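Local coordinates for replicative DNA helicase (Helicobacter pylori, PDB 3GXV), which probably unwinds duplex DNA at the replication fork as a hexameric, ATP-dependent motor and interacts with primase, at residues R15-G20 and E95-E100; S38-P43 and E99-A104; N45-E50 and K73-K78; L53-H56 and P61-E64; N65-K70 and E80-I85. All blocks are in the same frame, centred on the assembly; numbering follows the deposited sequence.

Contact 1 (R15-G20 and E95-E100); sequences RIVLSG and EAYVEE
The crossing of helix 3-23 over the start of helix 95-119, part of the all-helical N-terminal domain of a DnaB helicase, is made by I16 and V17 on one side and Y97 and V98 on the other. The two short segments run closest at 9.9 Å between axes, with 126° between their N-to-C directions, so the helices cross steeply. The ring of Y97 meets I16 with its edge: CE2 lies 3.8 Å from I16 CD1 and 3.9 Å from I16 CG2, and I16 CB is in the plane of the ring. V17 takes the base of the same side chain, its CG2 resting 3.7 Å from Y97 CB, while its other branch, CG1, reaches 3.9 Å to CG2 of V98. This forking follows from chi1 of V17 (175°), which sets CG1 anti to the backbone N and CG2 beside it, giving each methyl its own partner. Y97 also leans on I13, one turn earlier on helix 3-23. Every touching pair joins carbon to carbon apart from the Y97 hydroxyl, whose OH is 4.1 Å from I16 CD1. Shape and apolar burial therefore hold the two segments; a hydrogen bond from Q9 NE2 to E100 OE2 adds a polar tie nearby.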
# COMPACT_ATOMS: atom_id res chain seq x y z
N ARG B 15 3.59 8.61 15.01
CA ARG B 15 2.51 8.62 14.03
C ARG B 15 3.03 9.17 12.72
O ARG B 15 2.80 8.59 11.65
CB ARG B 15 1.35 9.50 14.51
CG ARG B 15 0.60 8.96 15.71
CD ARG B 15 -0.71 9.72 15.92
NE ARG B 15 -0.52 11.08 16.42
CZ ARG B 15 -0.71 11.46 17.68
NH1 ARG B 15 -1.10 10.59 18.60
NH2 ARG B 15 -0.51 12.71 18.02
N ILE B 16 3.73 10.30 12.79
CA ILE B 16 4.25 10.91 11.58
C ILE B 16 5.13 9.93 10.81
O ILE B 16 5.16 9.93 9.60
CB ILE B 16 5.06 12.18 11.90
CG1 ILE B 16 4.15 13.23 12.54
CG2 ILE B 16 5.68 12.72 10.61
CD1 ILE B 16 4.88 14.46 13.09
N VAL B 17 5.84 9.08 11.55
CA VAL B 17 6.71 8.09 10.94
C VAL B 17 5.89 7.00 10.26
O VAL B 17 6.22 6.58 9.15
CB VAL B 17 7.62 7.45 12.01
CG1 VAL B 17 8.45 6.33 11.39
CG2 VAL B 17 8.54 8.50 12.60
N LEU B 18 4.83 6.56 10.95
CA LEU B 18 3.94 5.51 10.45
C LEU B 18 3.12 6.06 9.28
O LEU B 18 2.83 5.34 8.32
CB LEU B 18 3.00 5.01 11.57
CG LEU B 18 3.56 4.20 12.75
CD1 LEU B 18 2.42 3.89 13.73
CD2 LEU B 18 4.19 2.91 12.27
N SER B 19 2.73 7.32 9.40
CA SER B 19 1.98 7.99 8.34
C SER B 19 2.89 8.10 7.13
O SER B 19 2.42 8.00 6.00
CB SER B 19 1.55 9.39 8.78
OG SER B 19 1.11 10.14 7.66
N GLY B 20 4.18 8.31 7.37
CA GLY B 20 5.14 8.42 6.27
C GLY B 20 5.29 7.10 5.52
O GLY B 20 5.43 7.08 4.30
N GLU B 95 14.09 10.26 9.13
CA GLU B 95 15.28 9.65 9.72
C GLU B 95 15.46 10.01 11.19
O GLU B 95 15.34 9.15 12.06
CB GLU B 95 16.53 10.07 8.94
CG GLU B 95 17.83 9.55 9.53
CD GLU B 95 19.06 10.14 8.86
OE1 GLU B 95 20.19 9.86 9.32
OE2 GLU B 95 18.89 10.89 7.87
N ALA B 96 15.77 11.27 11.47
CA ALA B 96 15.98 11.70 12.86
C ALA B 96 14.90 11.14 13.78
O ALA B 96 15.21 10.62 14.86
CB ALA B 96 16.01 13.20 12.94
N TYR B 97 13.65 11.27 13.35
CA TYR B 97 12.50 10.79 14.10
C TYR B 97 12.68 9.31 14.47
O TYR B 97 12.54 8.92 15.63
CB TYR B 97 11.23 10.95 13.25
CG TYR B 97 10.57 12.32 13.29
CD1 TYR B 97 11.25 13.45 13.73
CD2 TYR B 97 9.23 12.46 12.91
CE1 TYR B 97 10.62 14.70 13.79
CE2 TYR B 97 8.59 13.70 12.96
CZ TYR B 97 9.28 14.81 13.41
OH TYR B 97 8.62 16.01 13.49
N VAL B 98 12.99 8.48 13.47
CA VAL B 98 13.18 7.06 13.70
C VAL B 98 14.25 6.81 14.74
O VAL B 98 14.06 5.97 15.62
CB VAL B 98 13.55 6.35 12.38
CG1 VAL B 98 13.89 4.90 12.63
CG2 VAL B 98 12.37 6.43 11.44
N GLU B 99 15.37 7.53 14.65
CA GLU B 99 16.47 7.39 15.61
C GLU B 99 16.04 7.96 16.97
O GLU B 99 16.57 7.58 18.01
CB GLU B 99 17.73 8.13 15.14
CG GLU B 99 18.91 7.94 16.09
CD GLU B 99 20.05 8.93 15.88
OE1 GLU B 99 21.06 8.83 16.61
OE2 GLU B 99 19.94 9.81 15.00
N GLU B 100 15.09 8.90 16.95
CA GLU B 100 14.61 9.49 18.19
C GLU B 100 13.73 8.44 18.87
O GLU B 100 13.82 8.21 20.08
CB GLU B 100 13.79 10.75 17.90
CG GLU B 100 13.46 11.55 19.15
CD GLU B 100 12.86 12.91 18.85
OE1 GLU B 100 13.28 13.56 17.87
OE2 GLU B 100 11.97 13.33 19.62

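Contact 2 (S38-P43 and E99-A104); sequences SDFYYP and EEIKNA
D39 and I101 lead this contact of the all-helical DnaB-type N-terminal domain, in which the loop joining helices 27-32 and 43-57 lies against the long helix 95-119. D39 ends a short 3-10 turn, and the peptide that follows it rests on the helix: D39 O is 3.8 Å from CG2 of I101. A water lies 2.9 Å from I101 O and 3.2 Å from D39 O, placed to donate to each, though competing acceptors mean both bonds need not form at once. The carboxylate of D39 passes K102 without pairing with it. The lysine bends at chi2 (58°) and again at chi4 (-60°), which lays CD 4.0 Å from D39 OD2 but leaves NZ 5.0 Å from that oxygen; NZ makes a weak bond to V34 O instead. The polar end of D39 is occupied elsewhere, by S105 OG at OD1 and by E36 N at OD2, so one side chain joins the loop to itself and to the helix. F40 points its CB away from the helix, yet its ring swings back into the core, where it meets F49. From there it approaches I101 loosely and obliquely, F40 CE2 lying 4.4 Å from I101 CD1.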
# COMPACT_ATOMS: atom_id res chain seq x y z
N SER B 38 7.98 -3.47 19.31
CA SER B 38 8.22 -3.27 20.73
C SER B 38 8.98 -1.98 21.04
O SER B 38 9.08 -1.58 22.20
CB SER B 38 8.98 -4.48 21.30
OG SER B 38 10.23 -4.66 20.64
N ASP B 39 9.53 -1.32 20.02
CA ASP B 39 10.26 -0.08 20.27
C ASP B 39 9.39 1.15 20.27
O ASP B 39 9.90 2.26 20.47
CB ASP B 39 11.38 0.12 19.25
CG ASP B 39 12.52 -0.83 19.45
OD1 ASP B 39 12.95 -1.02 20.61
OD2 ASP B 39 13.00 -1.38 18.44
N PHE B 40 8.09 0.98 20.05
CA PHE B 40 7.17 2.12 20.04
C PHE B 40 6.63 2.38 21.44
O PHE B 40 6.30 1.44 22.15
CB PHE B 40 6.01 1.89 19.07
CG PHE B 40 6.39 2.07 17.64
CD1 PHE B 40 7.08 1.06 16.95
CD2 PHE B 40 6.13 3.26 16.98
CE1 PHE B 40 7.49 1.25 15.64
CE2 PHE B 40 6.55 3.46 15.66
CZ PHE B 40 7.23 2.45 15.00
N TYR B 41 6.54 3.65 21.79
CA TYR B 41 6.07 4.12 23.10
C TYR B 41 4.57 3.88 23.28
O TYR B 41 4.14 3.32 24.29
CB TYR B 41 6.44 5.60 23.23
CG TYR B 41 5.75 6.38 24.32
CD1 TYR B 41 5.79 5.97 25.66
CD2 TYR B 41 5.07 7.55 24.02
CE1 TYR B 41 5.16 6.72 26.66
CE2 TYR B 41 4.46 8.30 25.00
CZ TYR B 41 4.50 7.88 26.31
OH TYR B 41 3.84 8.63 27.25
N TYR B 42 3.78 4.32 22.32
CA TYR B 42 2.34 4.11 22.37
C TYR B 42 2.13 2.73 21.72
O TYR B 42 2.33 2.57 20.52
CB TYR B 42 1.62 5.18 21.56
CG TYR B 42 0.13 5.16 21.73
CD1 TYR B 42 -0.44 5.17 23.00
CD2 TYR B 42 -0.72 5.13 20.62
CE1 TYR B 42 -1.81 5.15 23.16
CE2 TYR B 42 -2.09 5.11 20.78
CZ TYR B 42 -2.63 5.13 22.05
OH TYR B 42 -4.00 5.15 22.24
N PRO B 43 1.74 1.73 22.51
CA PRO B 43 1.52 0.36 22.03
C PRO B 43 0.73 0.20 20.73
O PRO B 43 1.09 -0.62 19.88
CB PRO B 43 0.83 -0.32 23.21
CG PRO B 43 1.41 0.40 24.38
CD PRO B 43 1.35 1.84 23.92
N GLU B 99 15.37 7.53 14.65
CA GLU B 99 16.47 7.39 15.61
C GLU B 99 16.04 7.96 16.97
O GLU B 99 16.57 7.58 18.01
CB GLU B 99 17.73 8.13 15.14
CG GLU B 99 18.91 7.94 16.09
CD GLU B 99 20.05 8.93 15.88
OE1 GLU B 99 21.06 8.83 16.61
OE2 GLU B 99 19.94 9.81 15.00
N GLU B 100 15.09 8.90 16.95
CA GLU B 100 14.61 9.49 18.19
C GLU B 100 13.73 8.44 18.87
O GLU B 100 13.82 8.21 20.08
CB GLU B 100 13.79 10.75 17.90
CG GLU B 100 13.46 11.55 19.15
CD GLU B 100 12.86 12.91 18.85
OE1 GLU B 100 13.28 13.56 17.87
OE2 GLU B 100 11.97 13.33 19.62
N ILE B 101 12.89 7.80 18.07
CA ILE B 101 12.00 6.75 18.57
C ILE B 101 12.81 5.62 19.18
O ILE B 101 12.47 5.08 20.23
CB ILE B 101 11.11 6.21 17.43
CG1 ILE B 101 10.01 7.24 17.12
CG2 ILE B 101 10.51 4.85 17.81
CD1 ILE B 101 9.23 6.95 15.86
N LYS B 102 13.91 5.28 18.51
CA LYS B 102 14.80 4.20 18.95
C LYS B 102 15.49 4.56 20.26
O LYS B 102 15.61 3.73 21.15
CB LYS B 102 15.85 3.90 17.88
CG LYS B 102 16.73 2.70 18.20
CD LYS B 102 15.87 1.45 18.38
CE LYS B 102 16.69 0.26 18.82
NZ LYS B 102 17.75 -0.06 17.85
N ASN B 103 15.94 5.82 20.34
CA ASN B 103 16.62 6.35 21.51
C ASN B 103 15.75 6.33 22.77
O ASN B 103 16.24 6.01 23.85
CB ASN B 103 17.10 7.80 21.24
CG ASN B 103 18.40 7.86 20.46
OD1 ASN B 103 18.72 8.87 19.83
ND2 ASN B 103 19.18 6.77 20.50
N ALA B 104 14.48 6.68 22.65
CA ALA B 104 13.59 6.69 23.81
C ALA B 104 13.22 5.26 24.19
O ALA B 104 12.90 4.97 25.34
CB ALA B 104 12.34 7.51 23.53
O HOH W 1 9.96 5.16 21.71

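Contact 3 (N45-E50 and K73-K78); sequences NGLFFE and KDKQIK
L47 and F48 bring the second turn of helix 43-57 against I77, on a backbone whose shortest hydrogen bond here runs from E50 N to G46 O at 2.8 Å. The partner is the loop between helices 64-69 and 79-87, which has no regular structure. L47 and I77 share most of the contact about equally. L47 CG is anti to the backbone N (chi1 -179°), which carries the branch to I77, and the two side chains lie alongside, pointing opposite ways. L47 CD2 settles 3.8 Å from CG1 of I77, and L47 CG is 3.9 Å from I77 CD1. The tip of the isoleucine continues inward to the helix backbone, where CD1 comes 3.9 Å from F48 N and 4.2 Å from F48 CB. The ring of F48 turns elsewhere, toward L18 and I85 in the core. K75 completes the contact from the outside. Bent at chi2 and chi4, it crosses L47 at a slant, with its CG 4.0 Å from L47 CD2 and its ammonium nitrogen NZ also 4.0 Å from that methyl. I77 is buried further by M71 and by L82 of helix 79-87, so this one side chain fastens the loop to two helices. The leucine thus has a hydrophobic inner side, facing I77, and an outer side crossed by the chain of an exposed lysine. Dispersion and burial of apolar surface hold the loop here, and the charge of K75 stays at the surface, where solvent probably keeps it hydrated.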
# COMPACT_ATOMS: atom_id res chain seq x y z
N ASN B 45 0.71 1.96 18.21
CA ASN B 45 1.55 2.34 17.08
C ASN B 45 2.48 1.18 16.74
O ASN B 45 2.81 0.97 15.58
CB ASN B 45 2.39 3.58 17.41
CG ASN B 45 1.55 4.85 17.50
OD1 ASN B 45 0.41 4.90 17.03
ND2 ASN B 45 2.12 5.89 18.11
N GLY B 46 2.91 0.45 17.77
CA GLY B 46 3.76 -0.70 17.55
C GLY B 46 2.92 -1.77 16.87
O GLY B 46 3.35 -2.41 15.91
N LEU B 47 1.70 -1.97 17.36
CA LEU B 47 0.80 -2.96 16.79
C LEU B 47 0.61 -2.65 15.30
O LEU B 47 0.60 -3.57 14.46
CB LEU B 47 -0.55 -2.95 17.52
CG LEU B 47 -1.65 -3.94 17.09
CD1 LEU B 47 -1.04 -5.29 16.73
CD2 LEU B 47 -2.66 -4.10 18.23
N PHE B 48 0.48 -1.36 14.99
CA PHE B 48 0.32 -0.90 13.61
C PHE B 48 1.58 -1.27 12.83
O PHE B 48 1.49 -1.88 11.77
CB PHE B 48 0.14 0.62 13.57
CG PHE B 48 -0.19 1.15 12.20
CD1 PHE B 48 -1.51 1.27 11.79
CD2 PHE B 48 0.82 1.57 11.34
CE1 PHE B 48 -1.82 1.79 10.53
CE2 PHE B 48 0.52 2.09 10.08
CZ PHE B 48 -0.80 2.21 9.68
N PHE B 49 2.75 -0.91 13.36
CA PHE B 49 4.01 -1.23 12.70
C PHE B 49 4.09 -2.73 12.40
O PHE B 49 4.63 -3.16 11.37
CB PHE B 49 5.19 -0.82 13.59
CG PHE B 49 6.52 -0.82 12.88
CD1 PHE B 49 6.70 -0.06 11.72
CD2 PHE B 49 7.58 -1.61 13.33
CE1 PHE B 49 7.91 -0.09 11.03
CE2 PHE B 49 8.80 -1.64 12.65
CZ PHE B 49 8.96 -0.89 11.50
N GLU B 50 3.54 -3.52 13.31
CA GLU B 50 3.54 -4.97 13.22
C GLU B 50 2.72 -5.44 12.02
O GLU B 50 3.21 -6.21 11.19
CB GLU B 50 2.95 -5.52 14.51
CG GLU B 50 3.28 -6.96 14.87
CD GLU B 50 2.56 -7.38 16.14
OE1 GLU B 50 1.35 -7.68 16.06
OE2 GLU B 50 3.19 -7.36 17.22
N LYS B 73 -8.26 -8.85 15.04
CA LYS B 73 -9.66 -9.07 15.42
C LYS B 73 -9.91 -9.92 16.72
O LYS B 73 -10.98 -10.51 16.89
CB LYS B 73 -10.41 -9.66 14.22
CG LYS B 73 -11.61 -8.90 13.78
CD LYS B 73 -12.50 -8.49 14.96
CE LYS B 73 -13.63 -7.55 14.54
NZ LYS B 73 -14.39 -8.18 13.43
N ASP B 74 -8.91 -10.01 17.58
CA ASP B 74 -9.01 -10.69 18.84
C ASP B 74 -8.59 -9.53 19.71
O ASP B 74 -9.08 -9.29 20.82
CB ASP B 74 -8.02 -11.85 18.95
CG ASP B 74 -6.60 -11.43 18.74
OD1 ASP B 74 -6.24 -11.03 17.60
OD2 ASP B 74 -5.83 -11.46 19.72
N LYS B 75 -7.68 -8.79 19.10
CA LYS B 75 -7.07 -7.58 19.60
C LYS B 75 -7.30 -6.61 18.45
O LYS B 75 -7.17 -6.98 17.28
CB LYS B 75 -5.57 -7.81 19.79
CG LYS B 75 -4.83 -6.65 20.39
CD LYS B 75 -5.28 -6.39 21.80
CE LYS B 75 -4.40 -5.34 22.46
NZ LYS B 75 -4.50 -4.02 21.78
N GLN B 76 -7.67 -5.37 18.77
CA GLN B 76 -7.93 -4.39 17.73
C GLN B 76 -7.38 -3.01 18.09
O GLN B 76 -7.12 -2.71 19.25
CB GLN B 76 -9.44 -4.31 17.46
CG GLN B 76 -9.81 -3.24 16.46
CD GLN B 76 -11.08 -3.57 15.70
OE1 GLN B 76 -11.14 -4.57 14.98
NE2 GLN B 76 -12.09 -2.72 15.85
N ILE B 77 -7.19 -2.18 17.06
CA ILE B 77 -6.69 -0.82 17.24
C ILE B 77 -7.84 0.19 17.18
O ILE B 77 -8.41 0.43 16.12
CB ILE B 77 -5.67 -0.45 16.13
CG1 ILE B 77 -4.44 -1.35 16.23
CG2 ILE B 77 -5.24 1.00 16.28
CD1 ILE B 77 -3.37 -1.04 15.20
N LYS B 78 -8.17 0.77 18.34
CA LYS B 78 -9.26 1.73 18.43
C LYS B 78 -9.22 2.77 17.32
O LYS B 78 -8.19 3.41 17.09
CB LYS B 78 -9.24 2.43 19.79
CG LYS B 78 -9.50 1.49 20.94
CD LYS B 78 -9.59 2.24 22.25
CE LYS B 78 -9.89 1.31 23.41
NZ LYS B 78 -10.01 2.08 24.68

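Contact 4 (L53-H56 and P61-E64)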
# COMPACT_ATOMS: atom_id res chain seq x y z
N LEU B 53 4.48 -4.50 8.84
CA LEU B 53 5.61 -5.38 8.55
C LEU B 53 5.09 -6.65 7.89
O LEU B 53 5.67 -7.14 6.93
CB LEU B 53 6.36 -5.75 9.83
CG LEU B 53 7.05 -4.61 10.58
CD1 LEU B 53 7.69 -5.16 11.86
CD2 LEU B 53 8.10 -3.94 9.68
N LYS B 54 3.98 -7.17 8.42
CA LYS B 54 3.36 -8.38 7.88
C LYS B 54 2.81 -8.15 6.47
O LYS B 54 3.00 -8.98 5.59
CB LYS B 54 2.25 -8.87 8.82
CG LYS B 54 1.36 -9.95 8.21
CD LYS B 54 0.61 -10.76 9.26
CE LYS B 54 -0.13 -9.90 10.28
NZ LYS B 54 0.81 -9.22 11.23
N LEU B 55 2.14 -7.02 6.26
CA LEU B 55 1.57 -6.69 4.96
C LEU B 55 2.63 -6.51 3.88
O LEU B 55 2.38 -6.78 2.71
CB LEU B 55 0.74 -5.41 5.03
CG LEU B 55 -0.63 -5.46 5.70
CD1 LEU B 55 -1.25 -4.06 5.72
CD2 LEU B 55 -1.53 -6.45 4.94
N HIS B 56 3.81 -6.04 4.27
CA HIS B 56 4.89 -5.80 3.32
C HIS B 56 5.64 -7.07 2.95
O HIS B 56 6.32 -7.12 1.92
CB HIS B 56 5.87 -4.78 3.90
CG HIS B 56 6.74 -4.13 2.87
ND1 HIS B 56 8.09 -4.40 2.75
CD2 HIS B 56 6.46 -3.20 1.93
CE1 HIS B 56 8.60 -3.67 1.78
NE2 HIS B 56 7.63 -2.93 1.26
N PRO B 61 -0.33 -3.85 -0.26
CA PRO B 61 -0.21 -2.44 0.07
C PRO B 61 -0.45 -2.15 1.55
O PRO B 61 -1.16 -2.89 2.23
CB PRO B 61 -1.26 -1.79 -0.83
CG PRO B 61 -1.31 -2.70 -2.02
CD PRO B 61 -1.25 -4.07 -1.39
N ILE B 62 0.16 -1.09 2.06
CA ILE B 62 -0.06 -0.70 3.44
C ILE B 62 -0.93 0.54 3.38
O ILE B 62 -0.44 1.64 3.18
CB ILE B 62 1.25 -0.35 4.15
CG1 ILE B 62 2.09 -1.61 4.32
CG2 ILE B 62 0.94 0.33 5.49
CD1 ILE B 62 3.51 -1.35 4.83
N ASP B 63 -2.24 0.35 3.53
CA ASP B 63 -3.16 1.48 3.48
C ASP B 63 -4.28 1.30 4.49
O ASP B 63 -4.33 0.31 5.22
CB ASP B 63 -3.72 1.65 2.05
CG ASP B 63 -4.41 0.38 1.52
OD1 ASP B 63 -5.24 -0.19 2.25
OD2 ASP B 63 -4.12 -0.02 0.37
N GLU B 64 -5.17 2.28 4.54
CA GLU B 64 -6.30 2.25 5.45
C GLU B 64 -7.09 0.95 5.32
O GLU B 64 -7.41 0.29 6.32
CB GLU B 64 -7.21 3.45 5.20
CG GLU B 64 -7.39 4.33 6.42
CD GLU B 64 -8.23 5.56 6.14
OE1 GLU B 64 -7.89 6.32 5.21
OE2 GLU B 64 -9.24 5.77 6.85
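L55 and I62 meet through similar side-chain shapes: L55 CG and I62 CG1 both stand beside the backbone N (chi1 -74° and -68°) and are extended beyond it, with chi2 near 180° in both. L55 thereby reaches toward the loop that follows its own helix, and I62 sends its longer branch against the helix. I62 CG1 rests 4.1 Å from L55 CB, and its end methyl CD1 comes 4.3 Å from CB of H56, so the isoleucine bridges two consecutive residues of helix 43-57. Within 61-64, the end of the leucine meets backbone: L55 CD1 is 3.7 Å from P61 O. Just beyond, D63 is the N-cap of helix 64-69, its OD1 accepting a hydrogen bond from F66 N. The contact closes the connection between helices 43-57 and 64-69, the returning chain packing on the last turns of the helix it has left. L55 is also covered by F66 and I67 of helix 64-69, I62 reaches I67 and the loop residue N25, and H56 packs on I28 and E29 of helix 27-32. On the far side of the loop lies the second subunit, where Y41 OH bonds D63 OD2 and P43 packs on P61.

Contact 5 (N65-K70 and E80-I85)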
# COMPACT_ATOMS: atom_id res chain seq x y z
N ASN B 65 -7.40 0.57 4.07
CA ASN B 65 -8.15 -0.66 3.80
C ASN B 65 -7.50 -1.91 4.38
O ASN B 65 -8.05 -2.54 5.27
CB ASN B 65 -8.35 -0.84 2.28
CG ASN B 65 -8.84 -2.24 1.90
OD1 ASN B 65 -9.59 -2.87 2.64
ND2 ASN B 65 -8.42 -2.72 0.73
N PHE B 66 -6.32 -2.26 3.89
CA PHE B 66 -5.66 -3.46 4.38
C PHE B 66 -5.20 -3.46 5.83
O PHE B 66 -5.10 -4.53 6.45
CB PHE B 66 -4.51 -3.79 3.45
CG PHE B 66 -4.96 -4.11 2.06
CD1 PHE B 66 -5.66 -5.29 1.80
CD2 PHE B 66 -4.73 -3.22 1.01
CE1 PHE B 66 -6.13 -5.57 0.54
CE2 PHE B 66 -5.20 -3.50 -0.26
CZ PHE B 66 -5.90 -4.68 -0.50
N ILE B 67 -4.93 -2.29 6.40
CA ILE B 67 -4.49 -2.24 7.78
C ILE B 67 -5.65 -2.71 8.64
O ILE B 67 -5.46 -3.45 9.60
CB ILE B 67 -4.08 -0.82 8.22
CG1 ILE B 67 -2.77 -0.42 7.56
CG2 ILE B 67 -3.95 -0.76 9.73
CD1 ILE B 67 -1.60 -1.30 7.94
N ARG B 68 -6.85 -2.31 8.27
CA ARG B 68 -8.03 -2.69 9.02
C ARG B 68 -8.45 -4.12 8.71
O ARG B 68 -9.08 -4.77 9.54
CB ARG B 68 -9.18 -1.74 8.71
CG ARG B 68 -8.88 -0.28 9.00
CD ARG B 68 -10.17 0.44 9.37
NE ARG B 68 -10.30 1.76 8.77
CZ ARG B 68 -9.40 2.73 8.89
NH1 ARG B 68 -8.30 2.54 9.59
NH2 ARG B 68 -9.63 3.91 8.32
N GLN B 69 -8.12 -4.60 7.52
CA GLN B 69 -8.46 -5.96 7.15
C GLN B 69 -7.51 -6.94 7.85
O GLN B 69 -7.92 -8.00 8.28
CB GLN B 69 -8.37 -6.16 5.63
CG GLN B 69 -9.59 -5.72 4.85
CD GLN B 69 -9.58 -6.23 3.42
OE1 GLN B 69 -9.43 -7.43 3.18
NE2 GLN B 69 -9.75 -5.33 2.46
N LYS B 70 -6.24 -6.55 7.97
CA LYS B 70 -5.23 -7.41 8.58
C LYS B 70 -5.11 -7.29 10.11
O LYS B 70 -4.18 -7.84 10.71
CB LYS B 70 -3.87 -7.16 7.94
CG LYS B 70 -2.94 -8.37 7.99
CD LYS B 70 -3.46 -9.49 7.10
CE LYS B 70 -2.70 -10.78 7.34
NZ LYS B 70 -2.86 -11.21 8.76
N GLU B 80 -9.86 5.76 16.95
CA GLU B 80 -9.23 7.05 17.17
C GLU B 80 -7.72 7.00 16.97
O GLU B 80 -7.11 7.98 16.55
CB GLU B 80 -9.56 7.59 18.57
CG GLU B 80 -9.25 6.63 19.72
CD GLU B 80 -10.48 5.85 20.18
OE1 GLU B 80 -10.40 5.23 21.26
OE2 GLU B 80 -11.51 5.86 19.47
N ASP B 81 -7.13 5.84 17.27
CA ASP B 81 -5.69 5.66 17.13
C ASP B 81 -5.27 5.51 15.67
O ASP B 81 -4.13 5.79 15.31
CB ASP B 81 -5.22 4.44 17.94
CG ASP B 81 -5.19 4.72 19.43
OD1 ASP B 81 -4.64 5.75 19.83
OD2 ASP B 81 -5.71 3.90 20.21
N LEU B 82 -6.22 5.04 14.86
CA LEU B 82 -5.99 4.85 13.43
C LEU B 82 -6.04 6.20 12.75
O LEU B 82 -5.08 6.60 12.08
CB LEU B 82 -7.07 3.92 12.84
CG LEU B 82 -7.05 2.43 13.19
CD1 LEU B 82 -8.29 1.75 12.64
CD2 LEU B 82 -5.80 1.78 12.61
N VAL B 83 -7.14 6.92 12.92
CA VAL B 83 -7.30 8.24 12.31
C VAL B 83 -6.16 9.14 12.74
O VAL B 83 -5.79 10.08 12.02
CB VAL B 83 -8.64 8.89 12.70
CG1 VAL B 83 -9.77 7.91 12.49
CG2 VAL B 83 -8.59 9.34 14.14
N ALA B 84 -5.60 8.86 13.91
CA ALA B 84 -4.48 9.64 14.43
C ALA B 84 -3.29 9.42 13.51
O ALA B 84 -2.62 10.36 13.08
CB ALA B 84 -4.14 9.19 15.85
N ILE B 85 -3.03 8.15 13.21
CA ILE B 85 -1.92 7.79 12.36
C ILE B 85 -2.13 8.22 10.91
O ILE B 85 -1.23 8.83 10.31
CB ILE B 85 -1.67 6.27 12.45
CG1 ILE B 85 -1.25 5.93 13.88
CG2 ILE B 85 -0.61 5.85 11.44
CD1 ILE B 85 -1.46 4.47 14.29
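L82 of helix 79-87 receives I67 and R68 of helix 64-69, one apolar and one charged side chain. The purely apolar pairing is light: I67 CG2 stands 4.3 Å from L82 CD2. R68 does more, passing askew across the leucine so that its CD lies 4.0 Å from L82 CD1 and its NH1 3.7 Å from L82 CB. A rotation at chi3 (-138°), far from a staggered value, turns the guanidinium across the leucine; the still tighter approach of NH1 to CD1 is doubtful. Among the ionic interactions, R68 NH2 makes a salt bridge to E64 OE2, one turn back, which probably steadies the guanidinium beside the leucine; a long, weak ion pair joins NE to E79. Among polar-aromatic contacts, N65 ND2 sits over the centre of the F66 ring, 3.3 Å above its plane, while also bonding Q11 OE1 and Y41 OH of the second subunit. F66 itself meets the rings of Y41 and Y42 of that subunit. Helix 64-69 thus stands between the second subunit and the core, backed by helix 79-87: I67 turns to F48 and L55 of helix 43-57, and I85 to L18 and R15 of helix 3-23.

All five contacts lie in one all-helical domain. Contacts 1 and 2 lie along helix 95-119, their centres 10 Å apart, and meet where V17 CG2 touches I101 CD1 at 3.7 Å. L18 links contact 1 to contact 3, its CD1 being 3.7 Å from F48 CD2. Contacts 3 and 5, with centres only 8 Å apart, merge around F48, whose CE1 is 3.4 Å from I67 CG2. Contact 4 touches contact 5 through L55 CD1, 3.6 Å from I67 CD1, and adjoins contact 3 along helix 43-57. A polar tie, probably a hydrogen bond, connects contacts 2 and 5: Y42 OH to D81 OD1, 2.6 Å. Contacts 4 and 5 also border the second subunit.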